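Local coordinates for methyl-coenzyme M reductase I beta subunit (Methanosarcina barkeri, PDB 1E6Y), which forms part of methyl-coenzyme M reductase I, the nickel F430 enzyme that releases methane from methyl-coenzyme M with coenzyme B as reductant in the last step of methanogenesis, at residues E[66-71]-E[146-151]; E[72-77]-E[140-145]. All coordinates share one frame; numbering follows the deposited sequence.

Contact 1: E[66-71]-E[146-151]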
ATOM      1  N   LEU E  66      14.900  24.422   9.869  1.00 12.37           N
ATOM      2  CA  LEU E  66      15.808  25.493  10.270  1.00 12.67           C
ATOM      3  C   LEU E  66      15.071  26.681  10.883  1.00 12.91           C
ATOM      4  O   LEU E  66      13.954  27.007  10.474  1.00 12.80           O
ATOM      5  CB  LEU E  66      16.625  25.966   9.064  1.00 12.83           C
ATOM      6  CG  LEU E  66      17.634  24.974   8.476  1.00 12.92           C
ATOM      7  CD1 LEU E  66      18.123  25.480   7.131  1.00 13.78           C
ATOM      8  CD2 LEU E  66      18.798  24.779   9.437  1.00 13.64           C
ATOM      9  N   GLY E  67      15.689  27.292  11.892  1.00 12.86           N
ATOM     10  CA  GLY E  67      15.224  28.571  12.406  1.00 12.89           C
ATOM     11  C   GLY E  67      14.043  28.532  13.358  1.00 13.42           C
ATOM     12  O   GLY E  67      13.406  29.557  13.595  1.00 14.05           O
ATOM     13  N   ARG E  68      13.790  27.376  13.962  1.00 13.30           N
ATOM     14  CA  ARG E  68      12.612  27.201  14.812  1.00 13.93           C
ATOM     15  C   ARG E  68      13.041  26.558  16.133  1.00 13.76           C
ATOM     16  O   ARG E  68      12.296  25.814  16.763  1.00 14.27           O
ATOM     17  CB  ARG E  68      11.548  26.386  14.093  1.00 13.38           C
ATOM     18  CG  ARG E  68      11.054  26.902  12.746  1.00 13.69           C
ATOM     19  CD  ARG E  68      10.375  28.273  12.899  1.00 13.35           C
ATOM     20  NE  ARG E  68       9.306  28.136  13.893  1.00 13.72           N
ATOM     21  CZ  ARG E  68       8.134  27.561  13.700  1.00 14.55           C
ATOM     22  NH1 ARG E  68       7.253  27.477  14.697  1.00 13.90           N
ATOM     23  NH2 ARG E  68       7.781  27.053  12.521  1.00 13.40           N
ATOM     24  N   GLY E  69      14.299  26.795  16.498  1.00 13.96           N
ATOM     25  CA  GLY E  69      14.888  26.142  17.653  1.00 14.66           C
ATOM     26  C   GLY E  69      14.236  26.505  18.973  1.00 14.81           C
ATOM     27  O   GLY E  69      13.903  27.667  19.216  1.00 15.09           O
ATOM     28  N   LEU E  70      13.993  25.490  19.796  1.00 14.68           N
ATOM     29  CA  LEU E  70      13.482  25.686  21.148  1.00 15.02           C
ATOM     30  C   LEU E  70      14.417  25.006  22.142  1.00 15.30           C
ATOM     31  O   LEU E  70      14.713  23.818  22.014  1.00 14.50           O
ATOM     32  CB  LEU E  70      12.068  25.105  21.280  1.00 14.97           C
ATOM     33  CG  LEU E  70      10.967  25.721  20.408  1.00 15.55           C
ATOM     34  CD1 LEU E  70       9.694  24.906  20.547  1.00 15.05           C
ATOM     35  CD2 LEU E  70      10.722  27.169  20.813  1.00 15.87           C
ATOM     36  N   ASN E  71      14.930  25.781  23.091  1.00 15.70           N
ATOM     37  CA  ASN E  71      15.876  25.268  24.076  1.00 17.03           C
ATOM     38  C   ASN E  71      15.186  24.988  25.404  1.00 17.07           C
ATOM     39  O   ASN E  71      15.090  25.861  26.268  1.00 16.86           O
ATOM     40  CB  ASN E  71      17.024  26.261  24.273  1.00 18.29           C
ATOM     41  CG  ASN E  71      17.753  26.561  22.984  1.00 20.09           C
ATOM     42  OD1 ASN E  71      18.132  25.650  22.248  1.00 21.24           O
ATOM     43  ND2 ASN E  71      17.895  27.842  22.667  1.00 21.38           N
ATOM     44  N   PRO E 146       1.725  29.554  21.018  1.00 16.02           N
ATOM     45  CA  PRO E 146       0.895  28.753  20.107  1.00 15.50           C
ATOM     46  C   PRO E 146       1.493  28.549  18.710  1.00 14.36           C
ATOM     47  O   PRO E 146       1.399  27.455  18.148  1.00 14.42           O
ATOM     48  CB  PRO E 146      -0.424  29.524  20.068  1.00 15.59           C
ATOM     49  CG  PRO E 146      -0.512  30.130  21.435  1.00 16.36           C
ATOM     50  CD  PRO E 146       0.911  30.517  21.785  1.00 16.01           C
ATOM     51  N   TYR E 147       2.180  29.563  18.188  1.00 13.27           N
ATOM     52  CA  TYR E 147       2.809  29.445  16.872  1.00 12.64           C
ATOM     53  C   TYR E 147       4.083  28.600  16.859  1.00 12.68           C
ATOM     54  O   TYR E 147       4.655  28.346  15.797  1.00 12.47           O
ATOM     55  CB  TYR E 147       3.083  30.832  16.280  1.00 12.73           C
ATOM     56  CG  TYR E 147       1.969  31.314  15.381  1.00 12.67           C
ATOM     57  CD1 TYR E 147       1.722  30.690  14.157  1.00 12.69           C
ATOM     58  CD2 TYR E 147       1.066  32.280  15.820  1.00 13.08           C
ATOM     59  CE1 TYR E 147       0.594  31.003  13.403  1.00 13.40           C
ATOM     60  CE2 TYR E 147      -0.067  32.599  15.074  1.00 14.18           C
ATOM     61  CZ  TYR E 147      -0.301  31.951  13.872  1.00 13.81           C
ATOM     62  OH  TYR E 147      -1.458  32.203  13.173  1.00 14.01           O
ATOM     63  N   ASP E 148       4.482  28.109  18.029  1.00 12.40           N
ATOM     64  CA  ASP E 148       5.578  27.150  18.131  1.00 12.91           C
ATOM     65  C   ASP E 148       5.094  25.760  18.519  1.00 12.39           C
ATOM     66  O   ASP E 148       5.887  24.821  18.595  1.00 12.41           O
ATOM     67  CB  ASP E 148       6.611  27.626  19.150  1.00 14.07           C
ATOM     68  CG  ASP E 148       7.488  28.737  18.617  1.00 15.62           C
ATOM     69  OD1 ASP E 148       7.720  28.788  17.390  1.00 17.11           O
ATOM     70  OD2 ASP E 148       7.957  29.554  19.435  1.00 16.71           O
ATOM     71  N   ALA E 149       3.787  25.628  18.736  1.00 12.33           N
ATOM     72  CA  ALA E 149       3.182  24.350  19.109  1.00 11.99           C
ATOM     73  C   ALA E 149       3.463  23.211  18.125  1.00 11.86           C
ATOM     74  O   ALA E 149       3.692  22.080  18.549  1.00 12.33           O
ATOM     75  CB  ALA E 149       1.677  24.512  19.309  1.00 12.10           C
ATOM     76  N   PRO E 150       3.473  23.495  16.807  1.00 12.29           N
ATOM     77  CA  PRO E 150       3.764  22.432  15.834  1.00 12.12           C
ATOM     78  C   PRO E 150       5.148  21.815  16.012  1.00 12.41           C
ATOM     79  O   PRO E 150       5.340  20.622  15.764  1.00 12.44           O
ATOM     80  CB  PRO E 150       3.638  23.140  14.487  1.00 12.20           C
ATOM     81  CG  PRO E 150       2.682  24.244  14.748  1.00 12.52           C
ATOM     82  CD  PRO E 150       3.047  24.730  16.122  1.00 11.71           C
ATOM     83  N   ILE E 151       6.107  22.637  16.433  1.00 11.93           N
ATOM     84  CA  ILE E 151       7.484  22.198  16.644  1.00 11.73           C
ATOM     85  C   ILE E 151       7.588  21.284  17.869  1.00 11.16           C
ATOM     86  O   ILE E 151       8.247  20.244  17.818  1.00 11.10           O
ATOM     87  CB  ILE E 151       8.438  23.415  16.819  1.00 12.65           C
ATOM     88  CG1 ILE E 151       8.400  24.303  15.570  1.00 12.98           C
ATOM     89  CG2 ILE E 151       9.863  22.942  17.088  1.00 12.52           C
ATOM     90  CD1 ILE E 151       8.863  23.615  14.297  1.00 13.99           C
TER
HETATM   91  O   HOH W   1       9.973  29.654  16.200  1.00 24.15           O

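Contact 2: E[72-77]-E[140-145]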
ATOM      1  N   TYR E  72      14.618  23.790  25.507  1.00 17.07           N
ATOM      2  CA  TYR E  72      13.935  23.354  26.719  1.00 16.73           C
ATOM      3  C   TYR E  72      14.790  22.301  27.408  1.00 17.20           C
ATOM      4  O   TYR E  72      15.299  21.383  26.762  1.00 16.84           O
ATOM      5  CB  TYR E  72      12.573  22.744  26.381  1.00 16.11           C
ATOM      6  CG  TYR E  72      11.591  23.676  25.701  1.00 15.83           C
ATOM      7  CD1 TYR E  72      11.780  25.060  25.708  1.00 15.73           C
ATOM      8  CD2 TYR E  72      10.445  23.172  25.088  1.00 15.91           C
ATOM      9  CE1 TYR E  72      10.848  25.917  25.122  1.00 16.39           C
ATOM     10  CE2 TYR E  72       9.508  24.016  24.509  1.00 15.48           C
ATOM     11  CZ  TYR E  72       9.713  25.385  24.529  1.00 15.62           C
ATOM     12  OH  TYR E  72       8.771  26.214  23.968  1.00 15.18           O
ATOM     13  N   ASP E  73      14.930  22.423  28.723  1.00 17.51           N
ATOM     14  CA  ASP E  73      15.661  21.424  29.486  1.00 17.84           C
ATOM     15  C   ASP E  73      14.732  20.277  29.872  1.00 17.67           C
ATOM     16  O   ASP E  73      14.228  20.221  30.993  1.00 17.99           O
ATOM     17  CB  ASP E  73      16.277  22.057  30.737  1.00 18.75           C
ATOM     18  CG  ASP E  73      17.275  21.140  31.428  1.00 19.80           C
ATOM     19  OD1 ASP E  73      17.629  20.082  30.863  1.00 20.05           O
ATOM     20  OD2 ASP E  73      17.706  21.482  32.546  1.00 21.31           O
ATOM     21  N   ILE E  74      14.498  19.375  28.925  1.00 17.10           N
ATOM     22  CA  ILE E  74      13.598  18.248  29.138  1.00 16.56           C
ATOM     23  C   ILE E  74      14.175  17.278  30.169  1.00 16.54           C
ATOM     24  O   ILE E  74      13.511  16.932  31.145  1.00 16.79           O
ATOM     25  CB  ILE E  74      13.338  17.480  27.819  1.00 16.26           C
ATOM     26  CG1 ILE E  74      12.877  18.450  26.721  1.00 15.95           C
ATOM     27  CG2 ILE E  74      12.308  16.379  28.047  1.00 15.83           C
ATOM     28  CD1 ILE E  74      11.572  19.166  27.020  1.00 15.48           C
ATOM     29  N   VAL E  75      15.430  16.887  29.968  1.00 16.80           N
ATOM     30  CA  VAL E  75      16.092  15.916  30.833  1.00 17.23           C
ATOM     31  C   VAL E  75      16.268  16.441  32.262  1.00 17.59           C
ATOM     32  O   VAL E  75      16.046  15.710  33.228  1.00 17.58           O
ATOM     33  CB  VAL E  75      17.469  15.514  30.244  1.00 17.10           C
ATOM     34  CG1 VAL E  75      18.222  14.604  31.211  1.00 17.06           C
ATOM     35  CG2 VAL E  75      17.270  14.806  28.909  1.00 17.26           C
ATOM     36  N   GLY E  76      16.597  17.724  32.389  1.00 18.09           N
ATOM     37  CA  GLY E  76      16.782  18.319  33.702  1.00 18.61           C
ATOM     38  C   GLY E  76      15.497  18.468  34.494  1.00 19.16           C
ATOM     39  O   GLY E  76      15.528  18.701  35.703  1.00 19.89           O
ATOM     40  N   ASN E  77      14.363  18.331  33.812  1.00 18.45           N
ATOM     41  CA  ASN E  77      13.054  18.422  34.448  1.00 18.13           C
ATOM     42  C   ASN E  77      12.309  17.092  34.355  1.00 17.75           C
ATOM     43  O   ASN E  77      11.086  17.049  34.485  1.00 17.46           O
ATOM     44  CB  ASN E  77      12.225  19.528  33.785  1.00 18.50           C
ATOM     45  CG  ASN E  77      12.712  20.918  34.145  1.00 19.29           C
ATOM     46  OD1 ASN E  77      12.393  21.439  35.210  1.00 20.73           O
ATOM     47  ND2 ASN E  77      13.505  21.516  33.266  1.00 19.63           N
ATOM     48  N   ASP E 140       3.021  23.118  28.439  1.00 14.87           N
ATOM     49  CA  ASP E 140       2.722  23.837  29.675  1.00 15.62           C
ATOM     50  C   ASP E 140       3.974  24.247  30.443  1.00 15.93           C
ATOM     51  O   ASP E 140       4.109  25.398  30.852  1.00 16.31           O
ATOM     52  CB  ASP E 140       1.835  22.978  30.579  1.00 15.58           C
ATOM     53  CG  ASP E 140       0.405  22.890  30.085  1.00 15.80           C
ATOM     54  OD1 ASP E 140      -0.068  23.836  29.419  1.00 16.75           O
ATOM     55  OD2 ASP E 140      -0.256  21.873  30.374  1.00 16.41           O
ATOM     56  N   MET E 141       4.890  23.299  30.624  1.00 16.46           N
ATOM     57  CA  MET E 141       6.055  23.494  31.484  1.00 16.56           C
ATOM     58  C   MET E 141       6.975  24.595  30.975  1.00 16.52           C
ATOM     59  O   MET E 141       7.561  25.341  31.763  1.00 16.28           O
ATOM     60  CB  MET E 141       6.842  22.187  31.605  1.00 17.41           C
ATOM     61  CG  MET E 141       8.048  22.266  32.522  1.00 18.70           C
ATOM     62  SD  MET E 141       8.775  20.648  32.798  1.00 19.83           S
ATOM     63  CE  MET E 141       7.605  19.957  33.974  1.00 20.47           C
ATOM     64  N   PHE E 142       7.077  24.711  29.656  1.00 15.96           N
ATOM     65  CA  PHE E 142       8.030  25.630  29.051  1.00 16.05           C
ATOM     66  C   PHE E 142       7.349  26.807  28.360  1.00 16.02           C
ATOM     67  O   PHE E 142       8.005  27.605  27.690  1.00 16.69           O
ATOM     68  CB  PHE E 142       8.931  24.869  28.077  1.00 15.92           C
ATOM     69  CG  PHE E 142       9.742  23.785  28.734  1.00 16.47           C
ATOM     70  CD1 PHE E 142       9.299  22.464  28.720  1.00 15.94           C
ATOM     71  CD2 PHE E 142      10.912  24.094  29.426  1.00 16.68           C
ATOM     72  CE1 PHE E 142      10.004  21.468  29.391  1.00 16.25           C
ATOM     73  CE2 PHE E 142      11.624  23.106  30.100  1.00 16.92           C
ATOM     74  CZ  PHE E 142      11.170  21.789  30.084  1.00 16.65           C
ATOM     75  N   GLY E 143       6.037  26.923  28.562  1.00 16.17           N
ATOM     76  CA  GLY E 143       5.299  28.101  28.131  1.00 16.25           C
ATOM     77  C   GLY E 143       5.355  28.371  26.639  1.00 16.18           C
ATOM     78  O   GLY E 143       5.477  29.520  26.214  1.00 16.72           O
ATOM     79  N   THR E 144       5.211  27.315  25.845  1.00 15.74           N
ATOM     80  CA  THR E 144       5.342  27.414  24.397  1.00 15.24           C
ATOM     81  C   THR E 144       4.267  28.317  23.794  1.00 15.52           C
ATOM     82  O   THR E 144       3.083  28.173  24.097  1.00 15.77           O
ATOM     83  CB  THR E 144       5.251  26.020  23.752  1.00 15.15           C
ATOM     84  OG1 THR E 144       6.174  25.135  24.400  1.00 14.22           O
ATOM     85  CG2 THR E 144       5.580  26.088  22.269  1.00 14.68           C
ATOM     86  N   ASP E 145       4.699  29.290  22.992  1.00 16.15           N
ATOM     87  CA  ASP E 145       3.779  30.137  22.232  1.00 17.18           C
ATOM     88  C   ASP E 145       3.028  29.280  21.220  1.00 16.50           C
ATOM     89  O   ASP E 145       3.602  28.351  20.644  1.00 15.41           O
ATOM     90  CB  ASP E 145       4.548  31.238  21.493  1.00 19.20           C
ATOM     91  CG  ASP E 145       5.242  32.206  22.435  1.00 21.75           C
ATOM     92  OD1 ASP E 145       4.619  32.628  23.433  1.00 23.23           O
ATOM     93  OD2 ASP E 145       6.412  32.558  22.167  1.00 24.54           O
TER

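Contact 1: E[66-71]-E[146-151]
Arg68 reaches out of the irregular segment 66-71 and brings its guanidinium edge-on to Asp148 and face-on to Ile151, at the start of helix 149-157. Its chain is folded rather than extended: CG stands anti to the carbonyl carbon, and further bends at chi2 (-63°) and chi3 (-56°) bring the head to the short 3-10 turn 146-148. There Arg68 NH1 meets Asp148 OD1 at 3.0 Å in a salt bridge. The N-H points almost straight at the oxygen (172°), which lies in the guanidinium plane and answers with its anti lone pair. A water ties the same two side chains together a second time, accepting from Arg68 NE at 2.8 Å and donating to Asp148 OD1 at 2.7 Å, so that this one carboxylate oxygen takes two bonds and the head is held against rotation. One flat face of the guanidinium rests on Ile151, whose CG1 comes within 3.5 Å of Arg68 NH1 near the rim of the group, while Ile151 CD1 lies against the CB of the arginine. The carboxylate would probably offset the charge of the buried guanidinium, while Ile151 meets its face with aliphatic carbon alone. The other branch of Ile151, CG2, turns to Leu70 and touches its CD1 at 4.0 Å; Leu70 CD2 leans obliquely toward Asp148 OD2. Leu70 also packs on Leu53 and shares a backbone hydrogen bond with it, so the contact joins the loop between helices 46-55 and 78-89 to both helix 46-55 and the first turn of helix 149-157.

Contact 2: E[72-77]-E[140-145]
A Schellman motif with Gly143 as its C-prime residue ends helix 125-141, and Phe142, just beyond the helix, forms an offset stack with Tyr72. The two rings are nearly parallel, their planes 8° apart and their centroids 4.7 Å from each other. Both side chains hold CG anti to their own carbonyl carbon (chi1 -61° in each), yet they slide past one another in opposite directions, so each ring receives the other's methylene. Phe142 CB sits over the middle of the Tyr72 ring, 3.4 Å from its centroid, and Tyr72 CB covers the Phe142 ring in the same manner, making a reciprocal pair of CH-pi contacts. Beyond the stack, the hydroxyl of Tyr72 is hydrogen-bonded to Thr144, OH to OG1 at 2.8 Å, and the two side chains cross at about a right angle. An alanine here keeps the CB over Phe142 but removes the ring beneath Phe142 CB and the hydroxyl bound to Thr144, and would probably loosen the loop's hold on the helix end. The opposite face of Phe142 is met by CG of Met141, whose chain, extended until its bend at chi3, carries SD to Asn77 CB at 3.8 Å. Ile74 CD1 approaches Phe142 CE1 obliquely, and the Ile74 side chain also packs on Ile81 of helix 78-89. At the far edge of the phenyl ring the Asn77 amide stands almost perpendicular to the ring, and Asn77 ND2 donates a nearly straight hydrogen bond of 2.7 Å to Asp73 O.

Overall arrangement
Contacts 1 and 2 are consecutive pieces of one interface: residues 66-77, on the loop between helices 46-55 and 78-89, run antiparallel to residues 140-151, which connect helix 125-141 to helix 149-157. Their centres are 12 Å apart, and they touch where Thr144 CG2 packs on Ala149 N at 4.0 Å. The character changes along the way, from a charged, water-bridged pairing in contact 1 to aromatic stacking in contact 2. Leu53 joins them, packing on both Leu70 and Tyr72. The centres of contacts 1 and 2 lie about 37 and 35 Å from the centre of the chain, on the same side, away from the coenzyme-binding residues.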